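Local coordinates for protein WlaRA, TDP-fucose-3,4-ketoisomerase (Campylobacter jejuni subsp. jejuni 81116, PDB 5TPV) that is a WxcM-like enzyme of the cupin superfamily that binds thymidine-5'-diphosphate in the crystal, at residues B[26-31]-B[55-60]; B[63-68]-B[102-107]. All coordinates share one frame; numbering follows the deposited sequence.

Contact 1 of 2, residues B[26-31]-B[55-60]; sequences NCPFEI and EFIFIA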
loop_
_atom_site.group_PDB
_atom_site.type_symbol
_atom_site.label_atom_id
_atom_site.label_comp_id
_atom_site.label_asym_id
_atom_site.label_seq_id
_atom_site.Cartn_x
_atom_site.Cartn_y
_atom_site.Cartn_z
ATOM N N ASN B 26 1.172 -10.010 -8.051
ATOM C CA ASN B 26 0.960 -8.694 -8.556
ATOM C C ASN B 26 2.134 -7.759 -8.191
ATOM O O ASN B 26 1.931 -6.603 -7.836
ATOM C CB ASN B 26 -0.361 -8.126 -8.028
ATOM C CG ASN B 26 -1.604 -8.911 -8.458
ATOM O OD1 ASN B 26 -1.827 -9.215 -9.625
ATOM N ND2 ASN B 26 -2.502 -9.111 -7.512
ATOM N N CYS B 27 3.354 -8.260 -8.209
ATOM C CA CYS B 27 4.510 -7.424 -7.911
ATOM C C CYS B 27 5.729 -8.311 -8.063
ATOM O O CYS B 27 5.682 -9.438 -7.580
ATOM C CB CYS B 27 4.469 -6.931 -6.470
ATOM S SG CYS B 27 5.880 -5.973 -5.907
ATOM N N PRO B 28 6.797 -7.812 -8.726
ATOM C CA PRO B 28 7.923 -8.699 -9.044
ATOM C C PRO B 28 9.025 -8.576 -8.050
ATOM O O PRO B 28 9.991 -9.308 -8.118
ATOM C CB PRO B 28 8.398 -8.195 -10.427
ATOM C CG PRO B 28 8.085 -6.764 -10.388
ATOM C CD PRO B 28 6.755 -6.675 -9.661
ATOM N N PHE B 29 8.881 -7.683 -7.087
ATOM C CA PHE B 29 9.935 -7.467 -6.090
ATOM C C PHE B 29 9.436 -7.735 -4.669
ATOM O O PHE B 29 8.251 -7.961 -4.427
ATOM C CB PHE B 29 10.538 -6.068 -6.243
ATOM C CG PHE B 29 9.544 -4.915 -6.330
ATOM C CD1 PHE B 29 8.808 -4.511 -5.221
ATOM C CD2 PHE B 29 9.371 -4.235 -7.512
ATOM C CE1 PHE B 29 7.918 -3.456 -5.290
ATOM C CE2 PHE B 29 8.504 -3.147 -7.585
ATOM C CZ PHE B 29 7.771 -2.764 -6.476
ATOM N N GLU B 30 10.379 -7.769 -3.746
ATOM C CA GLU B 30 10.120 -7.816 -2.351
ATOM C C GLU B 30 9.705 -6.409 -1.879
ATOM O O GLU B 30 10.514 -5.485 -2.003
ATOM C CB GLU B 30 11.414 -8.164 -1.611
ATOM C CG GLU B 30 11.469 -9.507 -0.938
ATOM C CD GLU B 30 10.371 -9.732 0.081
ATOM O OE1 GLU B 30 10.390 -9.185 1.212
ATOM O OE2 GLU B 30 9.491 -10.503 -0.320
ATOM N N ILE B 31 8.472 -6.251 -1.382
ATOM C CA ILE B 31 8.004 -4.991 -0.807
ATOM C C ILE B 31 8.636 -4.782 0.554
ATOM O O ILE B 31 8.785 -5.698 1.317
ATOM C CB ILE B 31 6.491 -4.927 -0.644
ATOM C CG1 ILE B 31 5.894 -5.121 -2.031
ATOM C CG2 ILE B 31 6.048 -3.614 0.003
ATOM C CD1 ILE B 31 4.395 -5.410 -2.092
ATOM N N GLU B 55 13.032 -0.011 -7.378
ATOM C CA GLU B 55 11.968 -0.223 -8.324
ATOM C C GLU B 55 10.608 0.179 -7.693
ATOM O O GLU B 55 10.466 0.293 -6.469
ATOM C CB GLU B 55 11.984 -1.709 -8.686
ATOM C CG GLU B 55 13.201 -2.169 -9.452
ATOM C CD GLU B 55 13.297 -3.687 -9.490
ATOM O OE1 GLU B 55 12.463 -4.359 -10.169
ATOM O OE2 GLU B 55 14.218 -4.194 -8.819
ATOM N N PHE B 56 9.624 0.384 -8.550
ATOM C CA PHE B 56 8.348 0.999 -8.179
ATOM C C PHE B 56 7.223 0.300 -8.916
ATOM O O PHE B 56 7.420 -0.117 -10.048
ATOM C CB PHE B 56 8.279 2.477 -8.517
ATOM C CG PHE B 56 9.247 3.276 -7.735
ATOM C CD1 PHE B 56 8.998 3.564 -6.414
ATOM C CD2 PHE B 56 10.433 3.725 -8.312
ATOM C CE1 PHE B 56 9.914 4.237 -5.622
ATOM C CE2 PHE B 56 11.362 4.425 -7.533
ATOM C CZ PHE B 56 11.116 4.657 -6.201
ATOM N N ILE B 57 6.079 0.146 -8.242
ATOM C CA ILE B 57 4.774 0.110 -8.936
ATOM C C ILE B 57 3.847 1.263 -8.510
ATOM O O ILE B 57 3.646 1.507 -7.340
ATOM C CB ILE B 57 4.089 -1.222 -8.626
ATOM C CG1 ILE B 57 4.869 -2.356 -9.242
ATOM C CG2 ILE B 57 2.703 -1.331 -9.255
ATOM C CD1 ILE B 57 4.422 -3.702 -8.743
ATOM N N PHE B 58 3.276 1.945 -9.481
ATOM C CA PHE B 58 2.435 3.115 -9.297
ATOM C C PHE B 58 0.998 2.670 -9.633
ATOM O O PHE B 58 0.753 2.070 -10.682
ATOM C CB PHE B 58 2.814 4.251 -10.291
ATOM C CG PHE B 58 4.216 4.765 -10.137
ATOM C CD1 PHE B 58 4.510 5.707 -9.185
ATOM C CD2 PHE B 58 5.253 4.276 -10.927
ATOM C CE1 PHE B 58 5.817 6.148 -8.994
ATOM C CE2 PHE B 58 6.551 4.713 -10.752
ATOM C CZ PHE B 58 6.835 5.659 -9.788
ATOM N N ILE B 59 0.059 3.017 -8.774
ATOM C CA ILE B 59 -1.342 2.642 -8.933
ATOM C C ILE B 59 -2.191 3.846 -8.565
ATOM O O ILE B 59 -1.989 4.447 -7.485
ATOM C CB ILE B 59 -1.647 1.482 -7.962
ATOM C CG1 ILE B 59 -0.678 0.335 -8.137
ATOM C CG2 ILE B 59 -3.073 0.966 -8.081
ATOM C CD1 ILE B 59 -0.721 -0.659 -7.005
ATOM N N ALA B 60 -3.112 4.219 -9.466
ATOM C CA ALA B 60 -4.142 5.160 -9.137
ATOM C C ALA B 60 -5.291 4.422 -8.466
ATOM O O ALA B 60 -6.124 3.851 -9.152
ATOM C CB ALA B 60 -4.609 5.876 -10.390
#

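Contact 2 of 2, residues B[63-68]-B[102-107]; sequences GSCEIL and KDCILL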
loop_
_atom_site.group_PDB
_atom_site.type_symbol
_atom_site.label_atom_id
_atom_site.label_comp_id
_atom_site.label_asym_id
_atom_site.label_seq_id
_atom_site.Cartn_x
_atom_site.Cartn_y
_atom_site.Cartn_z
ATOM N N GLY B 63 -9.349 8.078 -8.801
ATOM C CA GLY B 63 -9.081 9.067 -9.834
ATOM C C GLY B 63 -8.063 8.651 -10.880
ATOM O O GLY B 63 -7.888 7.487 -11.236
ATOM N N SER B 64 -7.333 9.638 -11.352
ATOM C CA SER B 64 -6.414 9.418 -12.452
ATOM C C SER B 64 -5.288 10.433 -12.395
ATOM O O SER B 64 -5.413 11.518 -11.839
ATOM C CB SER B 64 -7.128 9.551 -13.812
ATOM O OG SER B 64 -7.720 10.831 -13.915
ATOM N N CYS B 65 -4.176 10.054 -12.986
ATOM C CA CYS B 65 -3.095 10.997 -13.180
ATOM C C CYS B 65 -2.300 10.481 -14.395
ATOM O O CYS B 65 -2.639 9.418 -14.949
ATOM C CB CYS B 65 -2.239 11.054 -11.908
ATOM S SG CYS B 65 -1.405 9.480 -11.533
ATOM N N GLU B 66 -1.278 11.250 -14.795
ATOM C CA GLU B 66 -0.430 10.949 -15.938
ATOM C C GLU B 66 0.987 10.881 -15.411
ATOM O O GLU B 66 1.418 11.668 -14.573
ATOM C CB GLU B 66 -0.535 12.060 -16.998
ATOM C CG GLU B 66 -0.203 11.620 -18.405
ATOM C CD GLU B 66 -0.409 12.721 -19.443
ATOM O OE1 GLU B 66 0.518 12.939 -20.264
ATOM O OE2 GLU B 66 -1.465 13.384 -19.406
ATOM N N ILE B 67 1.727 9.922 -15.915
ATOM C CA ILE B 67 3.147 9.858 -15.629
ATOM C C ILE B 67 4.024 9.889 -16.876
ATOM O O ILE B 67 3.752 9.187 -17.871
ATOM C CB ILE B 67 3.467 8.635 -14.788
ATOM C CG1 ILE B 67 4.957 8.520 -14.541
ATOM C CG2 ILE B 67 2.990 7.371 -15.451
ATOM C CD1 ILE B 67 5.274 7.682 -13.346
ATOM N N LEU B 68 5.109 10.654 -16.813
ATOM C CA LEU B 68 6.128 10.633 -17.882
ATOM C C LEU B 68 7.320 9.944 -17.284
ATOM O O LEU B 68 7.701 10.273 -16.156
ATOM C CB LEU B 68 6.468 12.029 -18.379
ATOM C CG LEU B 68 7.748 12.312 -19.170
ATOM C CD1 LEU B 68 7.724 13.795 -19.564
ATOM C CD2 LEU B 68 9.001 12.078 -18.313
ATOM N N LYS B 102 -8.625 15.800 -8.691
ATOM C CA LYS B 102 -8.729 16.324 -7.315
ATOM C C LYS B 102 -8.912 15.171 -6.348
ATOM O O LYS B 102 -8.401 15.216 -5.258
ATOM C CB LYS B 102 -9.898 17.319 -7.126
ATOM C CG LYS B 102 -11.273 16.823 -7.607
ATOM C CD LYS B 102 -12.472 17.068 -6.676
ATOM C CE LYS B 102 -13.036 15.813 -5.999
ATOM N NZ LYS B 102 -12.372 15.439 -4.710
ATOM N N ASP B 103 -9.621 14.145 -6.777
ATOM C CA ASP B 103 -9.850 12.933 -6.010
ATOM C C ASP B 103 -8.773 11.846 -6.208
ATOM O O ASP B 103 -8.934 10.750 -5.683
ATOM C CB ASP B 103 -11.214 12.319 -6.405
ATOM C CG ASP B 103 -11.373 12.059 -7.903
ATOM O OD1 ASP B 103 -12.368 11.412 -8.312
ATOM O OD2 ASP B 103 -10.521 12.485 -8.694
ATOM N N CYS B 104 -7.697 12.118 -6.941
ATOM C CA CYS B 104 -6.660 11.131 -7.185
ATOM C C CYS B 104 -6.053 10.679 -5.850
ATOM O O CYS B 104 -5.752 11.465 -4.987
ATOM C CB CYS B 104 -5.536 11.631 -8.074
ATOM S SG CYS B 104 -4.410 10.253 -8.494
ATOM N N ILE B 105 -5.925 9.379 -5.680
ATOM C CA ILE B 105 -5.044 8.813 -4.654
ATOM C C ILE B 105 -4.039 7.926 -5.349
ATOM O O ILE B 105 -4.403 6.958 -6.027
ATOM C CB ILE B 105 -5.801 7.940 -3.632
ATOM C CG1 ILE B 105 -6.854 8.811 -2.920
ATOM C CG2 ILE B 105 -4.859 7.266 -2.621
ATOM C CD1 ILE B 105 -7.942 7.948 -2.267
ATOM N N LEU B 106 -2.770 8.248 -5.158
ATOM C CA LEU B 106 -1.701 7.531 -5.846
ATOM C C LEU B 106 -1.025 6.666 -4.831
ATOM O O LEU B 106 -0.536 7.192 -3.850
ATOM C CB LEU B 106 -0.655 8.494 -6.420
ATOM C CG LEU B 106 0.520 7.792 -7.116
ATOM C CD1 LEU B 106 0.104 7.144 -8.399
ATOM C CD2 LEU B 106 1.612 8.826 -7.393
ATOM N N LEU B 107 -1.021 5.357 -5.074
ATOM C CA LEU B 107 -0.275 4.426 -4.250
ATOM C C LEU B 107 0.971 3.924 -5.002
ATOM O O LEU B 107 0.893 3.480 -6.160
ATOM C CB LEU B 107 -1.167 3.259 -3.912
ATOM C CG LEU B 107 -0.611 2.068 -3.139
ATOM C CD1 LEU B 107 -0.198 2.442 -1.745
ATOM C CD2 LEU B 107 -1.577 0.883 -3.101
#

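Contact 1 of 2, residues B[26-31]-B[55-60]
Phe29 has its CG in the crowded position between backbone N and carbonyl carbon (chi1 49°), and this swings the ring onto the start of strand 56-62. Cys27 SG is anti to its backbone N (chi1 176°) and lies 3.2 Å above the plane of the Phe29 ring, offset toward the rim. Cys27 SG also accepts from Phe29 N, at 3.7 Å, a weak hydrogen bond that spans Pro28. At the ring edge, Phe29 CZ is 3.8 Å from Ile57 N, which lies near the ring plane. Phe29 CE2 is 3.8 Å from Phe56 N. Phe29 and Glu55 pass each other in opposite directions, Phe29 CD2 3.8 Å from Glu55 CB. Ile57 extends its longer branch toward the loop, with CD1 carried outward by a chi2 of 168°. Ile57 CD1 touches Cys27 CA at 3.8 Å and meets Pro28 CD tip to tip at 3.9 Å. No hydrogen bond crosses, so the loop lies over the sheet by apolar packing, although the two backbones run nearly antiparallel. In this cupin fold the loop joins strands 16-21 and 33-38. It covers part of one face of the six-stranded sheet, the face carrying Ile57. The side chain of Asn26 is hydrogen-bonded to Lys9 N and Val20 O. Glu55 OE1 is hydrogen-bonded to Tyr88 OH, and Tyr88 also packs on Phe29. Strands 85-89 and 105-110 flank strand 56-62, while Phe8 of strand 3-13 and Leu109 border Ile57.

Contact 2 of 2, residues B[63-68]-B[102-107]
The flat groups here are the Asp103 carboxylate and the Ser64-Cys65 peptide. Gly63 CA lies over one face of the carboxylate, 3.9 Å from Asp103 OD2. One face of the peptide is covered by Cys104, whose SG stands 3.7 Å from Ser64 O. That SG is anti to its backbone N (chi1 -173°), which directs it across the peptide. Gly63 has no side chain, and its CA comes within 4.1 Å of Cys104 CA. Its positive phi is one that glycine adopts easily. The two segments lead into strands of different sheets of the cupin beta sandwich: strand 65-70 of the five-stranded sheet and strand 105-110 of the six-stranded one. They come together at one end of the sandwich, where both strands begin. Further in, Cys65 CB packs on Cys104 SG at 4.1 Å. The sulfurs, Cys65 SG and Cys104 SG, are 4.3 Å apart, so no disulfide forms. Cys65 SG sits in the crowded position (chi1 64°) and touches Leu106 CD1 at 4.2 Å. No hydrogen bond links the segments directly. Ser101 OG bridges them instead, bonded to both Ser64 N and Asp103 OD2. Phe100 packs on Cys65, Phe40 on Cys104 and Met97 on Leu106.

Contact 1 and contact 2 lie in series along the chain, with centres about 16 Å apart. Strands 56-62 and 105-110 are neighbours in the six-stranded sheet and connect the two contacts. Ile59 O and Leu107 N, 2.8 Å apart, form a probable hydrogen bond between them. Strand 65-70 follows strand 56-62 but belongs to the five-stranded sheet. Phe58 packs on Ile67 across the sandwich. Contact 1 packs a loop on part of the six-stranded sheet, whereas contact 2 joins the two sheets at one end. Tyr36 of the second subunit packs on Ile59 and Leu107. The side chains of Phe56 and Leu106 each lie about 7 Å from a bound thymidine-5'-diphosphate, so both contacts border the binding region without forming it.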